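Local coordinates for peptidoglycan-recognition protein LC (Drosophila melanogaster, PDB 2F2L) that serves as the extracellular recognition domain of a Drosophila immune receptor that senses Gram-negative bacterial peptidoglycan and activates the imd/Relish pathway, at residues Tyr136-Ser141 / Ala161-Trp166; Leu26-Pro31 / Ser95-Phe100; Glu35-Gln40 / Ala101-Phe106. All coordinates share one frame; numbering follows the deposited sequence.

Contact 1 (Tyr136-Ser141 / Ala161-Trp166); sequences YRFTAS and ANWTHW. With HSQ (2-acetylamino-2-deoxy-alpha-L-idopyranose), chain D.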
loop_
_atom_site.group_PDB
_atom_site.type_symbol
_atom_site.label_atom_id
_atom_site.label_comp_id
_atom_site.label_asym_id
_atom_site.label_seq_id
_atom_site.Cartn_x
_atom_site.Cartn_y
_atom_site.Cartn_z
ATOM N N TYR A 136 -11.426 -24.397 -17.973
ATOM C CA TYR A 136 -12.028 -23.295 -17.212
ATOM C C TYR A 136 -12.997 -22.467 -18.048
ATOM O O TYR A 136 -12.865 -22.357 -19.270
ATOM C CB TYR A 136 -10.963 -22.346 -16.659
ATOM C CG TYR A 136 -10.210 -21.560 -17.719
ATOM C CD1 TYR A 136 -10.590 -20.269 -18.060
ATOM C CD2 TYR A 136 -9.107 -22.112 -18.378
ATOM C CE1 TYR A 136 -9.911 -19.555 -19.037
ATOM C CE2 TYR A 136 -8.420 -21.403 -19.351
ATOM C CZ TYR A 136 -8.825 -20.124 -19.682
ATOM O OH TYR A 136 -8.125 -19.411 -20.643
ATOM N N ARG A 137 -13.941 -21.857 -17.347
ATOM C CA ARG A 137 -14.764 -20.799 -17.884
ATOM C C ARG A 137 -14.239 -19.432 -17.391
ATOM O O ARG A 137 -13.930 -19.256 -16.201
ATOM C CB ARG A 137 -16.200 -21.048 -17.432
ATOM C CG ARG A 137 -17.130 -19.891 -17.585
ATOM C CD ARG A 137 -18.513 -20.257 -17.030
ATOM N NE ARG A 137 -19.444 -19.138 -17.155
ATOM C CZ ARG A 137 -20.593 -19.020 -16.504
ATOM N NH1 ARG A 137 -20.971 -19.939 -15.618
ATOM N NH2 ARG A 137 -21.349 -17.948 -16.729
ATOM N N PHE A 138 -14.121 -18.479 -18.316
ATOM C CA PHE A 138 -13.777 -17.082 -18.007
ATOM C C PHE A 138 -15.061 -16.288 -18.251
ATOM O O PHE A 138 -15.675 -16.398 -19.323
ATOM C CB PHE A 138 -12.626 -16.638 -18.919
ATOM C CG PHE A 138 -12.052 -15.255 -18.629
ATOM C CD1 PHE A 138 -12.063 -14.696 -17.353
ATOM C CD2 PHE A 138 -11.444 -14.541 -19.653
ATOM C CE1 PHE A 138 -11.523 -13.433 -17.118
ATOM C CE2 PHE A 138 -10.898 -13.271 -19.426
ATOM C CZ PHE A 138 -10.927 -12.722 -18.147
ATOM N N THR A 139 -15.521 -15.540 -17.254
ATOM C CA THR A 139 -16.788 -14.807 -17.394
ATOM C C THR A 139 -16.784 -13.456 -16.704
ATOM O O THR A 139 -15.864 -13.129 -15.969
ATOM C CB THR A 139 -17.991 -15.632 -16.883
ATOM O OG1 THR A 139 -19.215 -15.021 -17.318
ATOM C CG2 THR A 139 -18.002 -15.743 -15.406
ATOM N N ALA A 140 -17.835 -12.685 -16.969
ATOM C CA ALA A 140 -18.033 -11.382 -16.376
ATOM C C ALA A 140 -18.740 -11.526 -15.056
ATOM O O ALA A 140 -19.727 -12.279 -14.925
ATOM C CB ALA A 140 -18.848 -10.495 -17.304
ATOM N N SER A 141 -18.243 -10.781 -14.077
ATOM C CA SER A 141 -18.921 -10.647 -12.805
ATOM C C SER A 141 -20.373 -10.209 -12.985
ATOM O O SER A 141 -21.244 -10.641 -12.236
ATOM C CB SER A 141 -18.163 -9.675 -11.892
ATOM O OG SER A 141 -18.138 -8.370 -12.435
ATOM N N ALA A 161 -15.342 -11.249 -25.641
ATOM C CA ALA A 161 -16.531 -11.945 -26.154
ATOM C C ALA A 161 -16.241 -13.071 -27.150
ATOM O O ALA A 161 -16.954 -14.073 -27.165
ATOM C CB ALA A 161 -17.512 -10.936 -26.755
ATOM N N ASN A 162 -15.199 -12.920 -27.963
ATOM C CA ASN A 162 -14.812 -13.968 -28.922
ATOM C C ASN A 162 -13.750 -14.965 -28.441
ATOM O O ASN A 162 -13.310 -15.807 -29.214
ATOM C CB ASN A 162 -14.424 -13.372 -30.295
ATOM C CG ASN A 162 -13.260 -12.375 -30.238
ATOM O OD1 ASN A 162 -12.683 -12.108 -29.182
ATOM N ND2 ASN A 162 -12.960 -11.774 -31.399
ATOM N N TRP A 163 -13.369 -14.912 -27.160
ATOM C CA TRP A 163 -12.377 -15.847 -26.631
ATOM C C TRP A 163 -13.022 -17.196 -26.356
ATOM O O TRP A 163 -14.134 -17.260 -25.843
ATOM C CB TRP A 163 -11.752 -15.317 -25.340
ATOM C CG TRP A 163 -10.862 -14.138 -25.519
ATOM C CD1 TRP A 163 -10.871 -13.235 -26.548
ATOM C CD2 TRP A 163 -9.839 -13.713 -24.619
ATOM N NE1 TRP A 163 -9.904 -12.276 -26.344
ATOM C CE2 TRP A 163 -9.255 -12.547 -25.166
ATOM C CE3 TRP A 163 -9.355 -14.202 -23.394
ATOM C CZ2 TRP A 163 -8.212 -11.865 -24.530
ATOM C CZ3 TRP A 163 -8.314 -13.522 -22.770
ATOM C CH2 TRP A 163 -7.760 -12.369 -23.336
ATOM N N THR A 164 -12.302 -18.266 -26.668
ATOM C CA THR A 164 -12.876 -19.614 -26.626
ATOM C C THR A 164 -13.385 -20.033 -25.240
ATOM O O THR A 164 -14.406 -20.708 -25.140
ATOM C CB THR A 164 -11.880 -20.677 -27.159
ATOM O OG1 THR A 164 -10.634 -20.572 -26.470
ATOM C CG2 THR A 164 -11.621 -20.483 -28.640
ATOM N N HIS A 165 -12.690 -19.624 -24.183
ATOM C CA HIS A 165 -13.083 -19.971 -22.802
ATOM C C HIS A 165 -14.133 -19.032 -22.170
ATOM O O HIS A 165 -14.596 -19.280 -21.061
ATOM C CB HIS A 165 -11.842 -20.027 -21.899
ATOM C CG HIS A 165 -11.020 -21.262 -22.077
ATOM N ND1 HIS A 165 -11.238 -22.410 -21.348
ATOM C CD2 HIS A 165 -9.968 -21.523 -22.884
ATOM C CE1 HIS A 165 -10.362 -23.329 -21.707
ATOM N NE2 HIS A 165 -9.579 -22.816 -22.639
ATOM N N TRP A 166 -14.515 -17.977 -22.884
ATOM C CA TRP A 166 -15.440 -16.968 -22.371
ATOM C C TRP A 166 -16.886 -17.460 -22.377
ATOM O O TRP A 166 -17.346 -18.064 -23.349
ATOM C CB TRP A 166 -15.316 -15.669 -23.188
ATOM C CG TRP A 166 -16.169 -14.548 -22.706
ATOM C CD1 TRP A 166 -17.353 -14.131 -23.227
ATOM C CD2 TRP A 166 -15.886 -13.684 -21.610
ATOM N NE1 TRP A 166 -17.837 -13.063 -22.514
ATOM C CE2 TRP A 166 -16.953 -12.774 -21.509
ATOM C CE3 TRP A 166 -14.845 -13.611 -20.681
ATOM C CZ2 TRP A 166 -16.997 -11.782 -20.523
ATOM C CZ3 TRP A 166 -14.890 -12.626 -19.710
ATOM C CH2 TRP A 166 -15.959 -11.734 -19.635
HETATM C C1 HSQ D . -11.605 -11.952 -31.884
HETATM C C2 HSQ D . -10.492 -12.960 -32.138
HETATM C C3 HSQ D . -9.472 -12.519 -33.208
HETATM C C4 HSQ D . -9.737 -11.201 -33.957
HETATM C C5 HSQ D . -10.721 -10.250 -33.265
HETATM C C6 HSQ D . -10.275 -8.789 -33.198
HETATM C C7 HSQ D . -9.100 -14.289 -30.593
HETATM C C8 HSQ D . -7.696 -14.363 -31.141
HETATM N N2 HSQ D . -9.799 -13.179 -30.870
HETATM O O3 HSQ D . -9.338 -13.551 -34.170
HETATM O O4 HSQ D . -8.508 -10.560 -34.222
HETATM O O5 HSQ D . -10.992 -10.679 -31.951
HETATM O O6 HSQ D . -11.338 -8.031 -32.654
HETATM O O7 HSQ D . -9.559 -15.212 -29.907
#
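His165 lies flat over the ring of Tyr136, at one edge of the mixed sheet of this PGRP-type amidase fold. The C-terminal tail runs beside the outermost strand 136-140 and makes a single beta bridge to it, Phe138 with Trp166. The Tyr136 and His165 rings form an offset stack, with centroids 3.8 Å apart and planes at 3°. ND1 of His165 lies over the centre of the tyrosine ring. The same ND1 donates to Tyr136 O at 2.6 Å, with the oxygen in the imidazole plane, so stack and bond together fix the ring's rotation. Phe138 N-H points almost straight at His165 O in a 2.9 Å hydrogen bond, from above the carbonyl plane. Trp166 meets Phe138 in a T-shaped pair with planes at 88°. Its edge points at the phenyl face, and CZ3 sits over the ring centre. Thr139 CA makes a CH-pi contact over one indole face, 3.9 Å from the six-membered ring centroid. Phe160 adds a further ring beside Phe138, Trp163 and Trp166. A 2-acetylamino-2-deoxy-alpha-L-idopyranose is bonded through C1 to Asn162 ND2. At the far end of the indole, Trp166 CH2 touches Ala140 CB at 3.9 Å.

Contact 2 (Leu26-Pro31 / Ser95-Phe100); sequences LVIALP and SQSLSF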
loop_
_atom_site.group_PDB
_atom_site.type_symbol
_atom_site.label_atom_id
_atom_site.label_comp_id
_atom_site.label_asym_id
_atom_site.label_seq_id
_atom_site.Cartn_x
_atom_site.Cartn_y
_atom_site.Cartn_z
ATOM N N LEU A 26 -13.374 -21.681 -12.686
ATOM C CA LEU A 26 -13.996 -20.398 -13.000
ATOM C C LEU A 26 -13.068 -19.213 -12.704
ATOM O O LEU A 26 -12.503 -19.108 -11.611
ATOM C CB LEU A 26 -15.278 -20.257 -12.191
ATOM C CG LEU A 26 -16.113 -18.995 -12.407
ATOM C CD1 LEU A 26 -16.636 -18.938 -13.819
ATOM C CD2 LEU A 26 -17.261 -18.972 -11.410
ATOM N N VAL A 27 -12.928 -18.326 -13.678
ATOM C CA VAL A 27 -12.176 -17.082 -13.520
ATOM C C VAL A 27 -13.125 -15.934 -13.840
ATOM O O VAL A 27 -13.819 -15.972 -14.867
ATOM C CB VAL A 27 -10.931 -17.044 -14.445
ATOM C CG1 VAL A 27 -10.143 -15.741 -14.262
ATOM C CG2 VAL A 27 -10.052 -18.231 -14.166
ATOM N N ILE A 28 -13.175 -14.926 -12.965
ATOM C CA ILE A 28 -14.159 -13.837 -13.069
ATOM C C ILE A 28 -13.484 -12.490 -13.299
ATOM O O ILE A 28 -12.544 -12.103 -12.564
ATOM C CB ILE A 28 -15.028 -13.753 -11.794
ATOM C CG1 ILE A 28 -15.836 -15.046 -11.619
ATOM C CG2 ILE A 28 -15.997 -12.581 -11.862
ATOM C CD1 ILE A 28 -16.366 -15.241 -10.215
ATOM N N ALA A 29 -13.959 -11.771 -14.316
ATOM C CA ALA A 29 -13.430 -10.447 -14.625
ATOM C C ALA A 29 -14.292 -9.364 -13.975
ATOM O O ALA A 29 -15.511 -9.491 -13.906
ATOM C CB ALA A 29 -13.328 -10.240 -16.123
ATOM N N LEU A 30 -13.638 -8.336 -13.453
ATOM C CA LEU A 30 -14.319 -7.231 -12.797
ATOM C C LEU A 30 -13.583 -5.912 -13.079
ATOM O O LEU A 30 -12.371 -5.907 -13.273
ATOM C CB LEU A 30 -14.391 -7.423 -11.273
ATOM C CG LEU A 30 -14.876 -8.736 -10.660
ATOM C CD1 LEU A 30 -13.711 -9.638 -10.302
ATOM C CD2 LEU A 30 -15.703 -8.459 -9.422
ATOM N N PRO A 31 -14.318 -4.792 -13.084
ATOM C CA PRO A 31 -13.678 -3.480 -13.103
ATOM C C PRO A 31 -13.328 -3.039 -11.677
ATOM O O PRO A 31 -13.992 -3.456 -10.727
ATOM C CB PRO A 31 -14.768 -2.589 -13.694
ATOM C CG PRO A 31 -16.029 -3.198 -13.163
ATOM C CD PRO A 31 -15.783 -4.680 -13.074
ATOM N N SER A 95 -15.446 -18.947 -3.216
ATOM C CA SER A 95 -14.721 -20.170 -2.858
ATOM C C SER A 95 -14.377 -21.070 -4.073
ATOM O O SER A 95 -13.657 -22.061 -3.933
ATOM C CB SER A 95 -15.512 -20.970 -1.824
ATOM O OG SER A 95 -16.655 -21.568 -2.422
ATOM N N GLN A 96 -14.905 -20.729 -5.246
ATOM C CA GLN A 96 -14.773 -21.579 -6.435
ATOM C C GLN A 96 -14.289 -20.818 -7.668
ATOM O O GLN A 96 -14.512 -21.246 -8.800
ATOM C CB GLN A 96 -16.115 -22.251 -6.717
ATOM C CG GLN A 96 -16.558 -23.139 -5.583
ATOM C CD GLN A 96 -17.846 -23.844 -5.864
ATOM O OE1 GLN A 96 -17.837 -25.001 -6.285
ATOM N NE2 GLN A 96 -18.972 -23.169 -5.624
ATOM N N SER A 97 -13.585 -19.711 -7.451
ATOM C CA SER A 97 -13.110 -18.886 -8.562
ATOM C C SER A 97 -11.832 -18.145 -8.212
ATOM O O SER A 97 -11.412 -18.115 -7.059
ATOM C CB SER A 97 -14.185 -17.873 -8.989
ATOM O OG SER A 97 -14.537 -16.977 -7.931
ATOM N N LEU A 98 -11.208 -17.592 -9.246
ATOM C CA LEU A 98 -10.183 -16.579 -9.114
ATOM C C LEU A 98 -10.739 -15.335 -9.772
ATOM O O LEU A 98 -11.533 -15.423 -10.727
ATOM C CB LEU A 98 -8.910 -16.997 -9.840
ATOM C CG LEU A 98 -8.058 -18.092 -9.203
ATOM C CD1 LEU A 98 -7.078 -18.604 -10.236
ATOM C CD2 LEU A 98 -7.310 -17.608 -7.933
ATOM N N SER A 99 -10.334 -14.178 -9.254
ATOM C CA SER A 99 -10.754 -12.893 -9.795
ATOM C C SER A 99 -9.587 -12.115 -10.406
ATOM O O SER A 99 -8.495 -12.050 -9.825
ATOM C CB SER A 99 -11.430 -12.039 -8.727
ATOM O OG SER A 99 -10.608 -11.836 -7.588
ATOM N N PHE A 100 -9.827 -11.572 -11.602
ATOM C CA PHE A 100 -8.916 -10.643 -12.266
ATOM C C PHE A 100 -9.650 -9.316 -12.297
ATOM O O PHE A 100 -10.672 -9.195 -12.963
ATOM C CB PHE A 100 -8.600 -11.022 -13.727
ATOM C CG PHE A 100 -7.845 -12.315 -13.914
ATOM C CD1 PHE A 100 -7.367 -13.064 -12.854
ATOM C CD2 PHE A 100 -7.607 -12.776 -15.204
ATOM C CE1 PHE A 100 -6.663 -14.245 -13.076
ATOM C CE2 PHE A 100 -6.922 -13.953 -15.422
ATOM C CZ PHE A 100 -6.451 -14.687 -14.368
#
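Val27 places CG1 over the centre of the Phe100 ring, 3.7 Å from its centroid and almost on the ring normal. The methyl is nearly equidistant from all six ring carbons, so the CH-pi contact is centred on the face. CG1, anti to the backbone N (chi1 -180°), is the valine branch that meets the ring. Leu98 and Ala29 share this face of the sheet with them. Helix 113-128 covers it, and Leu123 touches both Val27 and Phe100.

The segments bring together parallel neighbours, strands 24-31 and 98-102, in the mixed sheet of the PGRP domain. Val27 pairs with Leu98, Ile28 with Ser99 and Ala29 with Phe100. Four backbone hydrogen bonds alternate between the strands. Leu98 N donates to Leu26 O, and Ile28 N donates to Leu98 O at 2.8 Å. Phe100 N then donates to Ile28 O at 2.9 Å, and Leu30 N donates to Phe100 O. CA-H...O contacts run between these bonds, such as Val27 CA to Leu98 O at 3.3 Å.

Ile28 and Ser99 lie on the other face. The CD1 methyl of Ile28 touches Ser97 OG at 3.4 Å. That hydroxyl is hydrogen-bonded to Tyr93 O and to His87 NE2, so its polar partners lie outside the strand pair. Leu30 CD1 rests against Ser99 CB at 3.7 Å. Leu26 CB approaches Gln96 O at 3.6 Å.

Contact 3 (Glu35-Gln40 / Ala101-Phe106); sequences ENCSTQ and AYIGSF. With NAG (2-acetamido-2-deoxy-beta-D-glucopyranose), chain C.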
loop_
_atom_site.group_PDB
_atom_site.type_symbol
_atom_site.label_atom_id
_atom_site.label_comp_id
_atom_site.label_asym_id
_atom_site.label_seq_id
_atom_site.Cartn_x
_atom_site.Cartn_y
_atom_site.Cartn_z
ATOM N N GLU A 35 -9.965 5.334 -11.210
ATOM C CA GLU A 35 -9.210 5.877 -12.337
ATOM C C GLU A 35 -8.246 4.819 -12.857
ATOM O O GLU A 35 -7.847 3.928 -12.116
ATOM C CB GLU A 35 -8.432 7.128 -11.924
ATOM C CG GLU A 35 -9.248 8.407 -12.008
ATOM C CD GLU A 35 -8.675 9.536 -11.174
ATOM O OE1 GLU A 35 -8.233 10.553 -11.756
ATOM O OE2 GLU A 35 -8.671 9.407 -9.929
ATOM N N ASN A 36 -7.887 4.902 -14.129
ATOM C CA ASN A 36 -7.001 3.915 -14.729
ATOM C C ASN A 36 -5.527 4.293 -14.500
ATOM O O ASN A 36 -5.225 5.162 -13.682
ATOM C CB ASN A 36 -7.352 3.700 -16.215
ATOM C CG ASN A 36 -6.956 4.861 -17.097
ATOM O OD1 ASN A 36 -6.535 5.910 -16.616
ATOM N ND2 ASN A 36 -7.094 4.670 -18.413
ATOM N N CYS A 37 -4.615 3.625 -15.191
ATOM C CA CYS A 37 -3.184 3.881 -15.027
ATOM C C CYS A 37 -2.426 3.408 -16.272
ATOM O O CYS A 37 -2.820 2.442 -16.903
ATOM C CB CYS A 37 -2.674 3.172 -13.761
ATOM S SG CYS A 37 -2.906 1.380 -13.720
ATOM N N SER A 38 -1.363 4.113 -16.652
ATOM C CA SER A 38 -0.590 3.736 -17.826
ATOM C C SER A 38 0.885 3.509 -17.551
ATOM O O SER A 38 1.646 3.228 -18.478
ATOM C CB SER A 38 -0.743 4.812 -18.892
ATOM O OG SER A 38 -0.160 6.021 -18.451
ATOM N N THR A 39 1.300 3.662 -16.302
ATOM C CA THR A 39 2.670 3.397 -15.899
ATOM C C THR A 39 2.649 2.657 -14.570
ATOM O O THR A 39 1.690 2.770 -13.823
ATOM C CB THR A 39 3.485 4.703 -15.749
ATOM O OG1 THR A 39 2.903 5.531 -14.727
ATOM C CG2 THR A 39 3.514 5.471 -17.070
ATOM N N GLN A 40 3.700 1.896 -14.289
ATOM C CA GLN A 40 3.799 1.153 -13.027
ATOM C C GLN A 40 3.606 2.048 -11.798
ATOM O O GLN A 40 2.911 1.678 -10.872
ATOM C CB GLN A 40 5.129 0.399 -12.930
ATOM C CG GLN A 40 5.252 -0.449 -11.671
ATOM C CD GLN A 40 6.364 -1.471 -11.749
ATOM O OE1 GLN A 40 6.608 -2.057 -12.794
ATOM N NE2 GLN A 40 7.030 -1.706 -10.632
ATOM N N ALA A 101 -9.129 -8.325 -11.579
ATOM C CA ALA A 101 -9.715 -6.988 -11.591
ATOM C C ALA A 101 -8.937 -6.115 -12.580
ATOM O O ALA A 101 -7.705 -6.120 -12.594
ATOM C CB ALA A 101 -9.671 -6.379 -10.225
ATOM N N TYR A 102 -9.667 -5.360 -13.392
ATOM C CA TYR A 102 -9.065 -4.503 -14.403
ATOM C C TYR A 102 -9.060 -3.091 -13.839
ATOM O O TYR A 102 -10.093 -2.571 -13.449
ATOM C CB TYR A 102 -9.820 -4.671 -15.750
ATOM C CG TYR A 102 -9.497 -6.040 -16.315
ATOM C CD1 TYR A 102 -8.473 -6.202 -17.233
ATOM C CD2 TYR A 102 -10.115 -7.186 -15.813
ATOM C CE1 TYR A 102 -8.126 -7.459 -17.714
ATOM C CE2 TYR A 102 -9.767 -8.452 -16.270
ATOM C CZ TYR A 102 -8.772 -8.584 -17.223
ATOM O OH TYR A 102 -8.410 -9.843 -17.667
ATOM N N ILE A 103 -7.874 -2.496 -13.745
ATOM C CA ILE A 103 -7.742 -1.182 -13.113
ATOM C C ILE A 103 -8.288 -0.099 -14.036
ATOM O O ILE A 103 -7.721 0.179 -15.085
ATOM C CB ILE A 103 -6.307 -0.858 -12.716
ATOM C CG1 ILE A 103 -5.778 -1.940 -11.773
ATOM C CG2 ILE A 103 -6.234 0.536 -12.062
ATOM C CD1 ILE A 103 -4.301 -1.892 -11.554
ATOM N N GLY A 104 -9.396 0.503 -13.621
ATOM C CA GLY A 104 -10.084 1.497 -14.431
ATOM C C GLY A 104 -11.589 1.341 -14.343
ATOM O O GLY A 104 -12.104 0.596 -13.521
ATOM N N SER A 105 -12.283 2.061 -15.213
ATOM C CA SER A 105 -13.732 1.999 -15.349
ATOM C C SER A 105 -14.001 1.776 -16.838
ATOM O O SER A 105 -13.459 2.514 -17.667
ATOM C CB SER A 105 -14.359 3.314 -14.882
ATOM O OG SER A 105 -15.775 3.183 -14.793
ATOM N N PHE A 106 -14.795 0.759 -17.180
ATOM C CA PHE A 106 -14.873 0.294 -18.572
ATOM C C PHE A 106 -16.290 0.108 -19.089
ATOM O O PHE A 106 -16.577 -0.858 -19.786
ATOM C CB PHE A 106 -14.109 -1.014 -18.731
ATOM C CG PHE A 106 -12.717 -0.960 -18.208
ATOM C CD1 PHE A 106 -11.678 -0.511 -19.012
ATOM C CD2 PHE A 106 -12.439 -1.344 -16.900
ATOM C CE1 PHE A 106 -10.380 -0.452 -18.520
ATOM C CE2 PHE A 106 -11.150 -1.291 -16.408
ATOM C CZ PHE A 106 -10.115 -0.846 -17.212
HETATM C C1 NAG C . -6.846 5.872 -19.169
HETATM C C2 NAG C . -6.409 5.366 -20.543
HETATM C C3 NAG C . -6.331 6.536 -21.520
HETATM C C4 NAG C . -7.640 7.317 -21.504
HETATM C C5 NAG C . -7.881 7.796 -20.078
HETATM C C6 NAG C . -9.140 8.657 -19.957
HETATM C C7 NAG C . -4.791 3.473 -20.622
HETATM C C8 NAG C . -5.911 2.535 -20.881
HETATM N N2 NAG C . -5.087 4.755 -20.423
HETATM O O3 NAG C . -6.037 6.064 -22.815
HETATM O O4 NAG C . -7.569 8.404 -22.406
HETATM O O5 NAG C . -8.024 6.648 -19.254
HETATM O O6 NAG C . -10.275 7.908 -20.339
HETATM O O7 NAG C . -3.631 3.034 -20.591
HETATM O O HOH W 1 -5.424 0.762 -16.220
#
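Cys37 and Ile103 make the apolar part of this contact. The sulphur of Cys37 meets the CG2 methyl of Ile103 at 3.8 Å, with CD1 of the same isoleucine slightly farther off. With CG1 beside the backbone N (chi1 -57°), CG2 is the branch nearest the sulphur, and it also approaches Glu35 O at 3.8 Å. Cys37 SG is in a disulfide with Cys43, which ties the loop to helix 40-57.

Backbone packing is close at one point. Gly104 CA lies 3.9 Å from Asn36 CA, and Asn36 CB is 3.7 Å from Ile103 O. Gly104 has phi 140° and psi -170°, a conformation open chiefly to glycine, and it lets the two backbones come close here without a side chain between them.

The polar link runs through one water. It accepts from Cys37 N at 3.1 Å and donates to Ile103 O at 2.6 Å, so it joins the two backbones.

The covalent addition is the N-linked glycan. Asn36 ND2 is bonded to C1 of the N-acetylglucosamine at 1.4 Å. The end of the asparagine side chain leads away from Ile103 and Gly104 and carries the sugar outward. The acetyl oxygen O7 comes no nearer than 3.8 Å to Ser38 CB.

Residues 35-39 are loop, and Gln40 begins helix 40-57, with Thr39 at its N-cap. The loop meets Ile103 and Gly104, just past the end of strand 98-102. Arg46 and Val47 of helix 40-57 also touch Ile103, while Gln115 of helix 113-128 and Leu156 of helix 154-158 lie against Phe106.

All three contacts reach the same mixed sheet. Contact 2 pairs the neighbouring parallel strands 24-31 and 98-102. Contact 1 lies on the next strand, with centres about 11 Å apart, and Thr139 O is probably hydrogen-bonded to Ala29 N at 2.9 Å. Contact 3 follows strand 98-102 past its end, about 17 Å from contact 2 between centres, and Leu30 O is probably hydrogen-bonded to Tyr102 N at 2.8 Å. Contacts 1 and 3 are about 20 Å apart between centres and each carries a sugar on asparagine. The bound peptidoglycan fragment is about 12 Å from the Glu35 side chain. Arg48, Leu49, Thr52 and Glu56 in its pocket belong to helix 40-57, which starts at contact 3.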